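Long-range contacts in putative citrate lyase, alfa subunit (Streptococcus mutans, PDB 2HJ0), which belongs to the citrate lyase alpha-subunit (CitF) family and folds around two mixed, largely parallel beta sheets with helices between their strands: residues F73-Y78 / I102-E107; G125-V130 / R394-G399; S68-F73 / A165-P170; V204-T209 / D232-P237. One frame throughout, in Å; residues are numbered along the deposited sequence.

Interaction 1. Residues F73-Y78 / I102-E107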
loop_
_atom_site.group_PDB
_atom_site.type_symbol
_atom_site.label_atom_id
_atom_site.label_comp_id
_atom_site.label_asym_id
_atom_site.label_seq_id
_atom_site.Cartn_x
_atom_site.Cartn_y
_atom_site.Cartn_z
ATOM N N PHE A 73 -15.147 -14.361 -0.188
ATOM C CA PHE A 73 -16.414 -14.771 -0.801
ATOM C C PHE A 73 -17.077 -15.884 0.018
ATOM O O PHE A 73 -18.193 -16.335 -0.283
ATOM C CB PHE A 73 -16.191 -15.261 -2.231
ATOM C CG PHE A 73 -15.862 -14.167 -3.185
ATOM C CD1 PHE A 73 -14.672 -14.179 -3.897
ATOM C CD2 PHE A 73 -16.743 -13.107 -3.360
ATOM C CE1 PHE A 73 -14.366 -13.154 -4.770
ATOM C CE2 PHE A 73 -16.452 -12.071 -4.232
ATOM C CZ PHE A 73 -15.263 -12.090 -4.940
ATOM N N ARG A 74 -16.368 -16.321 1.052
ATOM C CA ARG A 74 -16.843 -17.366 1.932
ATOM C C ARG A 74 -17.432 -18.560 1.205
ATOM O O ARG A 74 -16.818 -19.067 0.273
ATOM C CB ARG A 74 -17.841 -16.778 2.907
ATOM C CG ARG A 74 -17.194 -15.720 3.744
ATOM C CD ARG A 74 -17.934 -15.529 5.026
ATOM N NE ARG A 74 -18.840 -14.404 4.919
ATOM C CZ ARG A 74 -19.720 -14.078 5.849
ATOM N NH1 ARG A 74 -20.515 -13.022 5.663
ATOM N NH2 ARG A 74 -19.798 -14.817 6.951
ATOM N N GLU A 75 -18.616 -19.009 1.622
ATOM C CA GLU A 75 -19.258 -20.178 1.011
ATOM C C GLU A 75 -19.652 -19.977 -0.436
ATOM O O GLU A 75 -20.114 -20.909 -1.094
ATOM C CB GLU A 75 -20.493 -20.595 1.803
ATOM C CG GLU A 75 -20.213 -21.053 3.232
ATOM C CD GLU A 75 -19.346 -22.318 3.316
ATOM O OE1 GLU A 75 -19.294 -23.094 2.333
ATOM O OE2 GLU A 75 -18.736 -22.528 4.386
ATOM N N GLY A 76 -19.481 -18.758 -0.928
ATOM C CA GLY A 76 -19.825 -18.486 -2.304
ATOM C C GLY A 76 -18.603 -18.507 -3.197
ATOM O O GLY A 76 -18.721 -18.246 -4.394
ATOM N N ASP A 77 -17.434 -18.836 -2.645
ATOM C CA ASP A 77 -16.209 -18.842 -3.454
ATOM C C ASP A 77 -16.167 -19.846 -4.600
ATOM O O ASP A 77 -16.616 -20.982 -4.467
ATOM C CB ASP A 77 -14.959 -19.078 -2.604
ATOM C CG ASP A 77 -13.710 -19.162 -3.455
ATOM O OD1 ASP A 77 -13.290 -18.117 -3.984
ATOM O OD2 ASP A 77 -13.163 -20.275 -3.632
ATOM N N TYR A 78 -15.600 -19.416 -5.722
ATOM C CA TYR A 78 -15.459 -20.268 -6.894
ATOM C C TYR A 78 -14.000 -20.370 -7.324
ATOM O O TYR A 78 -13.610 -21.345 -7.951
ATOM C CB TYR A 78 -16.262 -19.710 -8.061
ATOM C CG TYR A 78 -17.761 -19.884 -7.973
ATOM C CD1 TYR A 78 -18.591 -19.263 -8.900
ATOM C CD2 TYR A 78 -18.353 -20.663 -6.980
ATOM C CE1 TYR A 78 -19.971 -19.400 -8.850
ATOM C CE2 TYR A 78 -19.749 -20.810 -6.922
ATOM C CZ TYR A 78 -20.549 -20.166 -7.868
ATOM O OH TYR A 78 -21.925 -20.257 -7.830
ATOM N N ILE A 102 -10.568 -21.749 4.899
ATOM C CA ILE A 102 -11.267 -22.733 4.066
ATOM C C ILE A 102 -12.738 -22.910 4.441
ATOM O O ILE A 102 -13.068 -23.119 5.607
ATOM C CB ILE A 102 -10.519 -24.114 4.148
ATOM C CG1 ILE A 102 -9.152 -24.003 3.460
ATOM C CG2 ILE A 102 -11.315 -25.205 3.477
ATOM C CD1 ILE A 102 -8.240 -25.163 3.717
ATOM N N ALA A 103 -13.625 -22.835 3.455
ATOM C CA ALA A 103 -15.061 -22.996 3.719
ATOM C C ALA A 103 -15.562 -24.386 3.285
ATOM O O ALA A 103 -14.786 -25.184 2.770
ATOM C CB ALA A 103 -15.852 -21.895 2.994
ATOM N N ASN A 104 -16.851 -24.669 3.500
ATOM C CA ASN A 104 -17.435 -25.961 3.130
ATOM C C ASN A 104 -17.557 -26.163 1.619
ATOM O O ASN A 104 -17.476 -27.288 1.116
ATOM C CB ASN A 104 -18.825 -26.159 3.743
ATOM C CG ASN A 104 -18.797 -26.294 5.259
ATOM O OD1 ASN A 104 -18.074 -27.120 5.832
ATOM N ND2 ASN A 104 -19.607 -25.482 5.918
ATOM N N VAL A 105 -17.753 -25.083 0.881
ATOM C CA VAL A 105 -17.901 -25.195 -0.559
ATOM C C VAL A 105 -16.589 -25.679 -1.150
ATOM O O VAL A 105 -16.529 -26.069 -2.316
ATOM C CB VAL A 105 -18.276 -23.832 -1.175
ATOM C CG1 VAL A 105 -17.116 -22.847 -1.013
ATOM C CG2 VAL A 105 -18.641 -24.005 -2.636
ATOM N N HIS A 106 -15.539 -25.647 -0.333
ATOM C CA HIS A 106 -14.224 -26.089 -0.763
ATOM C C HIS A 106 -14.062 -27.605 -0.643
ATOM O O HIS A 106 -12.947 -28.106 -0.585
ATOM C CB HIS A 106 -13.142 -25.376 0.059
ATOM C CG HIS A 106 -13.023 -23.912 -0.241
ATOM N ND1 HIS A 106 -12.784 -22.968 0.737
ATOM C CD2 HIS A 106 -13.097 -23.235 -1.411
ATOM C CE1 HIS A 106 -12.720 -21.771 0.179
ATOM N NE2 HIS A 106 -12.908 -21.905 -1.122
ATOM N N GLU A 107 -15.176 -28.330 -0.618
ATOM C CA GLU A 107 -15.144 -29.789 -0.497
ATOM C C GLU A 107 -14.244 -30.479 -1.523
ATOM O O GLU A 107 -13.537 -31.435 -1.194
ATOM C CB GLU A 107 -16.552 -30.357 -0.611
ATOM C CG GLU A 107 -16.686 -31.800 -0.157
ATOM C CD GLU A 107 -17.995 -32.421 -0.621
ATOM O OE1 GLU A 107 -18.147 -32.618 -1.854
ATOM O OE2 GLU A 107 -18.878 -32.703 0.234
#
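E75 reaches over to the 102-107 loop and clasps two successive backbone amides with its carboxylate. OE2 of E75 accepts a nearly straight hydrogen bond from N104 N at 3.0 Å, while OE1 of E75 takes V105 N at 2.9 Å in a more bent one, 135° at the hydrogen. Each oxygen uses its syn lone pair, a two-pronged grip that fixes the turn of the carboxylate. E75 is folded for this: its chain bends at chi2 (-63°), and A103 CB rests 3.5 Å from E75 CD. Beside the clasp V105 packs on the backbone of E75, with V105 CG1 3.6 Å from E75 O.

The second link is a His-carboxylate hydrogen bond, H106 NE2 to D77 OD2 at 3.0 Å. The oxygen lies in the ring plane, yet the nitrogen meets the carboxylate from above, 38° out of its plane. The other ring nitrogen, H106 ND1, accepts A103 N at 2.8 Å, with the donor tilted from the ring plane, and with both nitrogens engaged the imidazole is held against rotation.

Further out, D77 OD2 also accepts M80 N in helix 79-89, and N104 bonds through OD1 to K129 N. The R74 side chain comes within about 3 Å of a bound citric acid. The two loops follow the adjacent parallel strands 66-69 and 95-99; one leads into helix 79-89, the other into helix 109-114.

Interaction 2. Residues G125-V130 / R394-G399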
loop_
_atom_site.group_PDB
_atom_site.type_symbol
_atom_site.label_atom_id
_atom_site.label_comp_id
_atom_site.label_asym_id
_atom_site.label_seq_id
_atom_site.Cartn_x
_atom_site.Cartn_y
_atom_site.Cartn_z
ATOM N N GLY A 125 -9.160 -21.720 9.230
ATOM C CA GLY A 125 -10.029 -22.836 9.540
ATOM C C GLY A 125 -10.246 -23.792 8.391
ATOM O O GLY A 125 -9.767 -23.579 7.283
ATOM N N LEU A 126 -10.979 -24.858 8.649
ATOM C CA LEU A 126 -11.229 -25.823 7.602
ATOM C C LEU A 126 -12.729 -26.068 7.482
ATOM O O LEU A 126 -13.201 -26.564 6.460
ATOM C CB LEU A 126 -10.479 -27.124 7.922
ATOM C CG LEU A 126 -8.975 -26.981 8.191
ATOM C CD1 LEU A 126 -8.436 -28.283 8.735
ATOM C CD2 LEU A 126 -8.248 -26.576 6.921
ATOM N N ARG A 127 -13.468 -25.693 8.525
ATOM C CA ARG A 127 -14.923 -25.864 8.602
ATOM C C ARG A 127 -15.317 -27.334 8.609
ATOM O O ARG A 127 -14.464 -28.215 8.667
ATOM C CB ARG A 127 -15.651 -25.143 7.454
ATOM C CG ARG A 127 -15.558 -23.613 7.472
ATOM C CD ARG A 127 -15.948 -23.001 8.827
ATOM N NE ARG A 127 -15.616 -21.570 8.919
ATOM C CZ ARG A 127 -15.633 -20.862 10.050
ATOM N NH1 ARG A 127 -15.319 -19.574 10.038
ATOM N NH2 ARG A 127 -15.959 -21.446 11.199
ATOM N N ASP A 128 -16.622 -27.575 8.536
ATOM C CA ASP A 128 -17.215 -28.913 8.569
ATOM C C ASP A 128 -16.605 -30.000 7.681
ATOM O O ASP A 128 -15.926 -30.903 8.173
ATOM C CB ASP A 128 -18.716 -28.799 8.272
ATOM C CG ASP A 128 -19.431 -27.812 9.202
ATOM O OD1 ASP A 128 -19.352 -27.980 10.447
ATOM O OD2 ASP A 128 -20.082 -26.873 8.690
ATOM N N LYS A 129 -16.866 -29.917 6.379
ATOM C CA LYS A 129 -16.389 -30.903 5.410
ATOM C C LYS A 129 -14.876 -31.121 5.330
ATOM O O LYS A 129 -14.391 -32.217 5.621
ATOM C CB LYS A 129 -16.936 -30.561 4.023
ATOM C CG LYS A 129 -18.428 -30.300 4.026
ATOM C CD LYS A 129 -19.055 -30.521 2.663
ATOM C CE LYS A 129 -20.565 -30.349 2.746
ATOM N NZ LYS A 129 -21.144 -31.150 3.875
ATOM N N VAL A 130 -14.126 -30.101 4.928
ATOM C CA VAL A 130 -12.676 -30.256 4.829
ATOM C C VAL A 130 -12.082 -30.655 6.179
ATOM O O VAL A 130 -11.225 -31.535 6.250
ATOM C CB VAL A 130 -11.987 -28.956 4.346
ATOM C CG1 VAL A 130 -10.472 -29.146 4.312
ATOM C CG2 VAL A 130 -12.498 -28.580 2.967
ATOM N N ARG A 394 -13.572 -28.377 13.045
ATOM C CA ARG A 394 -14.694 -27.778 12.324
ATOM C C ARG A 394 -14.777 -26.292 12.624
ATOM O O ARG A 394 -15.692 -25.609 12.167
ATOM C CB ARG A 394 -16.012 -28.459 12.706
ATOM C CG ARG A 394 -16.397 -28.306 14.173
ATOM C CD ARG A 394 -17.614 -29.149 14.546
ATOM N NE ARG A 394 -17.428 -30.584 14.270
ATOM C CZ ARG A 394 -17.634 -31.175 13.092
ATOM N NH1 ARG A 394 -18.036 -30.468 12.044
ATOM N NH2 ARG A 394 -17.465 -32.482 12.969
ATOM N N GLY A 395 -13.809 -25.797 13.387
ATOM C CA GLY A 395 -13.792 -24.394 13.749
ATOM C C GLY A 395 -12.842 -23.544 12.932
ATOM O O GLY A 395 -12.622 -23.791 11.747
ATOM N N ALA A 396 -12.286 -22.524 13.576
ATOM C CA ALA A 396 -11.350 -21.614 12.933
ATOM C C ALA A 396 -10.689 -20.720 13.969
ATOM O O ALA A 396 -11.332 -20.241 14.912
ATOM C CB ALA A 396 -12.069 -20.768 11.914
ATOM N N SER A 397 -9.395 -20.495 13.786
ATOM C CA SER A 397 -8.638 -19.644 14.694
ATOM C C SER A 397 -9.029 -18.162 14.524
ATOM O O SER A 397 -9.157 -17.424 15.502
ATOM C CB SER A 397 -7.142 -19.826 14.441
ATOM O OG SER A 397 -6.379 -19.107 15.394
ATOM N N GLY A 398 -9.221 -17.740 13.276
ATOM C CA GLY A 398 -9.585 -16.363 13.017
ATOM C C GLY A 398 -8.670 -15.386 13.734
ATOM O O GLY A 398 -7.458 -15.584 13.790
ATOM N N GLY A 399 -9.251 -14.322 14.284
ATOM C CA GLY A 399 -8.453 -13.340 14.990
ATOM C C GLY A 399 -8.655 -13.454 16.489
ATOM O O GLY A 399 -8.238 -12.586 17.262
#
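G125 and A396 form a single beta bridge where the lead-in to helix 127-135 runs past the 394-399 loop, which itself leads to helix 400-406. The two touching runs head in nearly opposed directions, 159° apart, and touch, G125 CA lying 3.8 Å from A396 CB. G125 has no side chain to hold A396 off, and its CA also makes a CA-H...O contact to G395 O at 3.5 Å.

Over this bridge lies the side chain of R127. It leaves its backbone away from the loop, bends at chi2 (-51°), and brings its guanidinium back above A396. The methyl A396 CB sits under one face of that group, 3.7 Å from its plane and offset toward the rim, R127 NH1 being the guanidinium atom nearest to A396 CB, at 3.9 Å. The same side chain comes within about 3 Å of a bound citric acid.

At the other end D128 OD1 and R394 NH1 make a salt bridge of 3.2 Å. The carboxylate oxygen lies at the edge of the guanidinium, in its plane, but the hydrogen bond is weak, 126° at the hydrogen. D128 OD2 is held by N104 ND2, and R394 NH2 forms a long, weak ion pair with D390. The charges here therefore probably add a modest electrostatic tie; the remainder is van der Waals contact of G125, R127, R394, G395 and A396.

Interaction 3. Residues S68-F73 / A165-P170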
loop_
_atom_site.group_PDB
_atom_site.type_symbol
_atom_site.label_atom_id
_atom_site.label_comp_id
_atom_site.label_asym_id
_atom_site.label_seq_id
_atom_site.Cartn_x
_atom_site.Cartn_y
_atom_site.Cartn_z
ATOM N N SER A 68 -1.593 -19.396 -2.888
ATOM C CA SER A 68 -2.543 -18.874 -1.901
ATOM C C SER A 68 -3.859 -18.405 -2.519
ATOM O O SER A 68 -3.967 -18.227 -3.739
ATOM C CB SER A 68 -1.912 -17.713 -1.132
ATOM O OG SER A 68 -1.412 -16.721 -2.014
ATOM N N PHE A 69 -4.845 -18.201 -1.646
ATOM C CA PHE A 69 -6.190 -17.748 -2.018
ATOM C C PHE A 69 -6.777 -17.036 -0.811
ATOM O O PHE A 69 -6.276 -17.200 0.294
ATOM C CB PHE A 69 -7.122 -18.923 -2.345
ATOM C CG PHE A 69 -6.547 -19.924 -3.301
ATOM C CD1 PHE A 69 -5.738 -20.959 -2.848
ATOM C CD2 PHE A 69 -6.824 -19.837 -4.658
ATOM C CE1 PHE A 69 -5.210 -21.891 -3.737
ATOM C CE2 PHE A 69 -6.305 -20.760 -5.552
ATOM C CZ PHE A 69 -5.497 -21.789 -5.090
ATOM N N HIS A 70 -7.835 -16.248 -1.010
ATOM C CA HIS A 70 -8.458 -15.581 0.122
ATOM C C HIS A 70 -9.880 -16.114 0.283
ATOM O O HIS A 70 -10.398 -16.771 -0.617
ATOM C CB HIS A 70 -8.472 -14.071 -0.063
ATOM C CG HIS A 70 -9.418 -13.598 -1.113
ATOM N ND1 HIS A 70 -8.993 -13.132 -2.338
ATOM C CD2 HIS A 70 -10.771 -13.569 -1.142
ATOM C CE1 HIS A 70 -10.045 -12.844 -3.082
ATOM N NE2 HIS A 70 -11.136 -13.102 -2.381
ATOM N N HIS A 71 -10.507 -15.852 1.426
ATOM C CA HIS A 71 -11.867 -16.339 1.665
ATOM C C HIS A 71 -12.940 -15.254 1.820
ATOM O O HIS A 71 -13.949 -15.457 2.520
ATOM C CB HIS A 71 -11.892 -17.241 2.907
ATOM C CG HIS A 71 -11.610 -16.520 4.186
ATOM N ND1 HIS A 71 -10.371 -16.001 4.489
ATOM C CD2 HIS A 71 -12.416 -16.195 5.224
ATOM C CE1 HIS A 71 -10.425 -15.384 5.656
ATOM N NE2 HIS A 71 -11.657 -15.484 6.123
ATOM N N HIS A 72 -12.756 -14.116 1.160
ATOM C CA HIS A 72 -13.744 -13.048 1.298
ATOM C C HIS A 72 -15.106 -13.381 0.704
ATOM O O HIS A 72 -16.106 -12.766 1.061
ATOM C CB HIS A 72 -13.209 -11.741 0.711
ATOM C CG HIS A 72 -12.287 -11.007 1.628
ATOM N ND1 HIS A 72 -10.955 -10.804 1.340
ATOM C CD2 HIS A 72 -12.509 -10.409 2.821
ATOM C CE1 HIS A 72 -10.395 -10.109 2.315
ATOM N NE2 HIS A 72 -11.318 -9.853 3.226
ATOM N N PHE A 73 -15.147 -14.361 -0.188
ATOM C CA PHE A 73 -16.414 -14.771 -0.801
ATOM C C PHE A 73 -17.077 -15.884 0.018
ATOM O O PHE A 73 -18.193 -16.335 -0.283
ATOM C CB PHE A 73 -16.191 -15.261 -2.231
ATOM C CG PHE A 73 -15.862 -14.167 -3.185
ATOM C CD1 PHE A 73 -14.672 -14.179 -3.897
ATOM C CD2 PHE A 73 -16.743 -13.107 -3.360
ATOM C CE1 PHE A 73 -14.366 -13.154 -4.770
ATOM C CE2 PHE A 73 -16.452 -12.071 -4.232
ATOM C CZ PHE A 73 -15.263 -12.090 -4.940
ATOM N N ALA A 165 -0.123 -16.363 -6.154
ATOM C CA ALA A 165 -1.347 -16.077 -5.430
ATOM C C ALA A 165 -2.476 -15.896 -6.426
ATOM O O ALA A 165 -2.417 -15.025 -7.295
ATOM C CB ALA A 165 -1.187 -14.835 -4.593
ATOM N N PHE A 166 -3.497 -16.737 -6.309
ATOM C CA PHE A 166 -4.658 -16.638 -7.173
ATOM C C PHE A 166 -5.718 -15.915 -6.367
ATOM O O PHE A 166 -6.338 -16.520 -5.501
ATOM C CB PHE A 166 -5.127 -18.026 -7.547
ATOM C CG PHE A 166 -4.127 -18.787 -8.349
ATOM C CD1 PHE A 166 -4.015 -18.583 -9.715
ATOM C CD2 PHE A 166 -3.284 -19.705 -7.735
ATOM C CE1 PHE A 166 -3.077 -19.290 -10.453
ATOM C CE2 PHE A 166 -2.343 -20.414 -8.468
ATOM C CZ PHE A 166 -2.237 -20.211 -9.823
ATOM N N LEU A 167 -5.906 -14.624 -6.644
ATOM C CA LEU A 167 -6.872 -13.806 -5.907
ATOM C C LEU A 167 -8.149 -13.439 -6.673
ATOM O O LEU A 167 -8.085 -12.978 -7.808
ATOM C CB LEU A 167 -6.202 -12.508 -5.435
ATOM C CG LEU A 167 -4.841 -12.632 -4.752
ATOM C CD1 LEU A 167 -4.331 -11.251 -4.342
ATOM C CD2 LEU A 167 -4.970 -13.547 -3.533
ATOM N N GLY A 168 -9.308 -13.626 -6.048
ATOM C CA GLY A 168 -10.542 -13.263 -6.716
ATOM C C GLY A 168 -10.859 -11.798 -6.461
ATOM O O GLY A 168 -10.701 -11.334 -5.341
ATOM N N ALA A 169 -11.271 -11.061 -7.489
ATOM C CA ALA A 169 -11.614 -9.650 -7.326
ATOM C C ALA A 169 -12.879 -9.355 -8.112
ATOM O O ALA A 169 -12.950 -9.593 -9.328
ATOM C CB ALA A 169 -10.494 -8.771 -7.812
ATOM N N PRO A 170 -13.911 -8.847 -7.427
ATOM C CA PRO A 170 -15.165 -8.533 -8.112
ATOM C C PRO A 170 -15.034 -7.523 -9.253
ATOM O O PRO A 170 -15.967 -7.346 -10.038
ATOM C CB PRO A 170 -16.074 -8.051 -6.979
ATOM C CG PRO A 170 -15.131 -7.565 -5.943
ATOM C CD PRO A 170 -14.030 -8.610 -5.981
#
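The rings of F69 and F166 lie side by side and point the same way, their planes 20° apart, but they are slid so far that the centroids stand 5.8 Å from each other and the faces barely overlap. Instead, the rim of one ring leans on the root of the other: F69 CE2 is 3.6 Å from F166 CB. At the edge of the F166 ring, near its plane, comes S68 O. The F73 ring has G168 C at its edge, 4.1 Å from F73 CE1, and its tip F73 CZ packs on P170 CD at 3.8 Å. H70 also lies against G168, but its ring orientation is doubtful.

These residues join strands 66-69 and 164-169, parallel neighbours inside the ten-strand sheet, at the place where the chain order turns back in a doubly wound, Rossmann-like pattern. S68 and A165 are bridged, and F166 N donates to S68 O at 3.0 Å. Farther along, the chain leaves the sheet by H70.

S68 and A165 share a sheet face, where S68 OG, set between its backbone N and carbonyl carbon (chi1 53°), reaches A165 CB at 3.2 Å and hydrogen-bonds D196 of helix 191-199, against which L167 also packs. M80, V83 and L84 of helix 79-89 lie against F69 on the other face, and V83 touches F166 as well.

Interaction 4. Residues V204-T209 / D232-P237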
loop_
_atom_site.group_PDB
_atom_site.type_symbol
_atom_site.label_atom_id
_atom_site.label_comp_id
_atom_site.label_asym_id
_atom_site.label_seq_id
_atom_site.Cartn_x
_atom_site.Cartn_y
_atom_site.Cartn_z
ATOM N N VAL A 204 -1.996 -13.558 -9.579
ATOM C CA VAL A 204 -2.963 -13.735 -10.658
ATOM C C VAL A 204 -4.331 -13.355 -10.101
ATOM O O VAL A 204 -4.855 -14.073 -9.254
ATOM C CB VAL A 204 -3.036 -15.210 -11.109
ATOM C CG1 VAL A 204 -4.216 -15.412 -12.046
ATOM C CG2 VAL A 204 -1.769 -15.602 -11.803
ATOM N N ILE A 205 -4.909 -12.236 -10.531
ATOM C CA ILE A 205 -6.231 -11.904 -10.013
ATOM C C ILE A 205 -7.263 -12.412 -11.027
ATOM O O ILE A 205 -7.094 -12.238 -12.238
ATOM C CB ILE A 205 -6.444 -10.349 -9.738
ATOM C CG1 ILE A 205 -6.709 -9.605 -11.035
ATOM C CG2 ILE A 205 -5.259 -9.731 -9.010
ATOM C CD1 ILE A 205 -8.157 -9.397 -11.245
ATOM N N VAL A 206 -8.306 -13.073 -10.526
ATOM C CA VAL A 206 -9.376 -13.633 -11.358
ATOM C C VAL A 206 -10.614 -12.775 -11.135
ATOM O O VAL A 206 -11.217 -12.790 -10.051
ATOM C CB VAL A 206 -9.702 -15.090 -10.936
ATOM C CG1 VAL A 206 -10.655 -15.738 -11.944
ATOM C CG2 VAL A 206 -8.423 -15.871 -10.791
ATOM N N THR A 207 -10.992 -12.017 -12.154
ATOM C CA THR A 207 -12.141 -11.154 -11.999
ATOM C C THR A 207 -13.372 -11.670 -12.684
ATOM O O THR A 207 -13.324 -12.486 -13.612
ATOM C CB THR A 207 -11.882 -9.727 -12.511
ATOM O OG1 THR A 207 -12.942 -8.858 -12.075
ATOM C CG2 THR A 207 -11.804 -9.718 -14.018
ATOM N N ASP A 208 -14.488 -11.144 -12.222
ATOM C CA ASP A 208 -15.782 -11.527 -12.718
ATOM C C ASP A 208 -16.291 -10.459 -13.658
ATOM O O ASP A 208 -17.165 -10.711 -14.489
ATOM C CB ASP A 208 -16.721 -11.663 -11.531
ATOM C CG ASP A 208 -17.762 -12.674 -11.763
ATOM O OD1 ASP A 208 -18.416 -13.076 -10.767
ATOM O OD2 ASP A 208 -17.912 -13.056 -12.955
ATOM N N THR A 209 -15.752 -9.254 -13.503
ATOM C CA THR A 209 -16.164 -8.140 -14.334
ATOM C C THR A 209 -14.962 -7.288 -14.660
ATOM O O THR A 209 -14.263 -6.831 -13.761
ATOM C CB THR A 209 -17.250 -7.293 -13.626
ATOM O OG1 THR A 209 -16.639 -6.374 -12.718
ATOM C CG2 THR A 209 -18.205 -8.215 -12.831
ATOM N N ASP A 232 -16.709 -16.278 -16.146
ATOM C CA ASP A 232 -18.140 -16.006 -16.071
ATOM C C ASP A 232 -18.601 -15.636 -14.659
ATOM O O ASP A 232 -19.448 -14.756 -14.497
ATOM C CB ASP A 232 -18.945 -17.207 -16.593
ATOM C CG ASP A 232 -20.443 -16.910 -16.699
ATOM O OD1 ASP A 232 -20.819 -15.965 -17.446
ATOM O OD2 ASP A 232 -21.244 -17.620 -16.035
ATOM N N ALA A 233 -18.037 -16.295 -13.646
ATOM C CA ALA A 233 -18.401 -16.026 -12.249
ATOM C C ALA A 233 -17.333 -16.466 -11.269
ATOM O O ALA A 233 -16.864 -17.595 -11.330
ATOM C CB ALA A 233 -19.709 -16.721 -11.899
ATOM N N ILE A 234 -16.963 -15.586 -10.350
ATOM C CA ILE A 234 -15.949 -15.930 -9.369
ATOM C C ILE A 234 -16.603 -16.342 -8.073
ATOM O O ILE A 234 -15.991 -17.001 -7.236
ATOM C CB ILE A 234 -15.025 -14.758 -9.100
ATOM C CG1 ILE A 234 -15.836 -13.589 -8.553
ATOM C CG2 ILE A 234 -14.333 -14.353 -10.383
ATOM C CD1 ILE A 234 -15.024 -12.353 -8.335
ATOM N N GLY A 235 -17.859 -15.958 -7.911
ATOM C CA GLY A 235 -18.571 -16.313 -6.700
ATOM C C GLY A 235 -20.051 -16.497 -6.948
ATOM O O GLY A 235 -20.581 -16.041 -7.956
ATOM N N ASP A 236 -20.722 -17.164 -6.018
ATOM C CA ASP A 236 -22.149 -17.413 -6.135
ATOM C C ASP A 236 -22.922 -16.099 -6.054
ATOM O O ASP A 236 -22.736 -15.319 -5.123
ATOM C CB ASP A 236 -22.607 -18.353 -5.022
ATOM C CG ASP A 236 -23.913 -19.049 -5.347
ATOM O OD1 ASP A 236 -24.912 -18.339 -5.624
ATOM O OD2 ASP A 236 -23.936 -20.304 -5.321
ATOM N N PRO A 237 -23.808 -15.848 -7.030
ATOM C CA PRO A 237 -24.626 -14.634 -7.102
ATOM C C PRO A 237 -25.168 -14.138 -5.764
ATOM O O PRO A 237 -24.610 -13.217 -5.164
ATOM C CB PRO A 237 -25.739 -15.035 -8.059
ATOM C CG PRO A 237 -25.023 -15.925 -9.023
ATOM C CD PRO A 237 -24.180 -16.788 -8.104
#
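D208 and A233 bring their CA atoms to 5.2 Å just past the ends of the neighbouring parallel strands 202-207 and 227-230, where the chain on both sides has gone over into loop. The link is made by one carboxylate: I234 N donates to D208 OD1 at 2.9 Å. The bond is straight at the hydrogen, 164°, but the amide meets the oxygen from almost directly above the carboxylate plane, 77° out of it. D208 OD1 also takes a hydrogen bond from T185 OG1, a second hold on the same atom.

I234 wraps round this joint with both of its branches. CG1 stands between the backbone N and the carbonyl carbon (chi1 61°), and the branch continues extended until I234 CD1 packs at 3.7 Å on D208 CB. The other branch turns to the strand: I234 CG2 is 3.5 Å from V206 O and 4.2 Å from V206 CG1.

D208 is buried, and D208 OD2 is 2.8 Å from D232 O, two acceptors with no bond between them. K184 NZ hydrogen-bonds D232 O and forms a long, weak ion pair with D208 OD2. A positive lysine there may partly offset the repulsion between these oxygens, but the geometry does not settle the ionisation of D208.

Overall arrangement
Interactions 1, 3 and 4 and the 125-130 side of interaction 2 lie at or just beyond strand ends of the ten-strand sheet. Interactions 3 and 4 have centres 9 Å apart and share the sheet: L167 O and V206 N are 2.7 Å apart, a probable hydrogen bond. F73 belongs to both interactions 1 and 3, and its CZ lies 3.4 Å from I234 CD1 of interaction 4. G76 O of interaction 1 also meets D236 N of interaction 4. Interaction 2 joins on through interaction 1 (centres about 12 Å apart, I102 N with G125 O) and stays about 13 Å at nearest atoms from interaction 4. R74 and R127 bring interactions 1 and 2 beside bound citric acid.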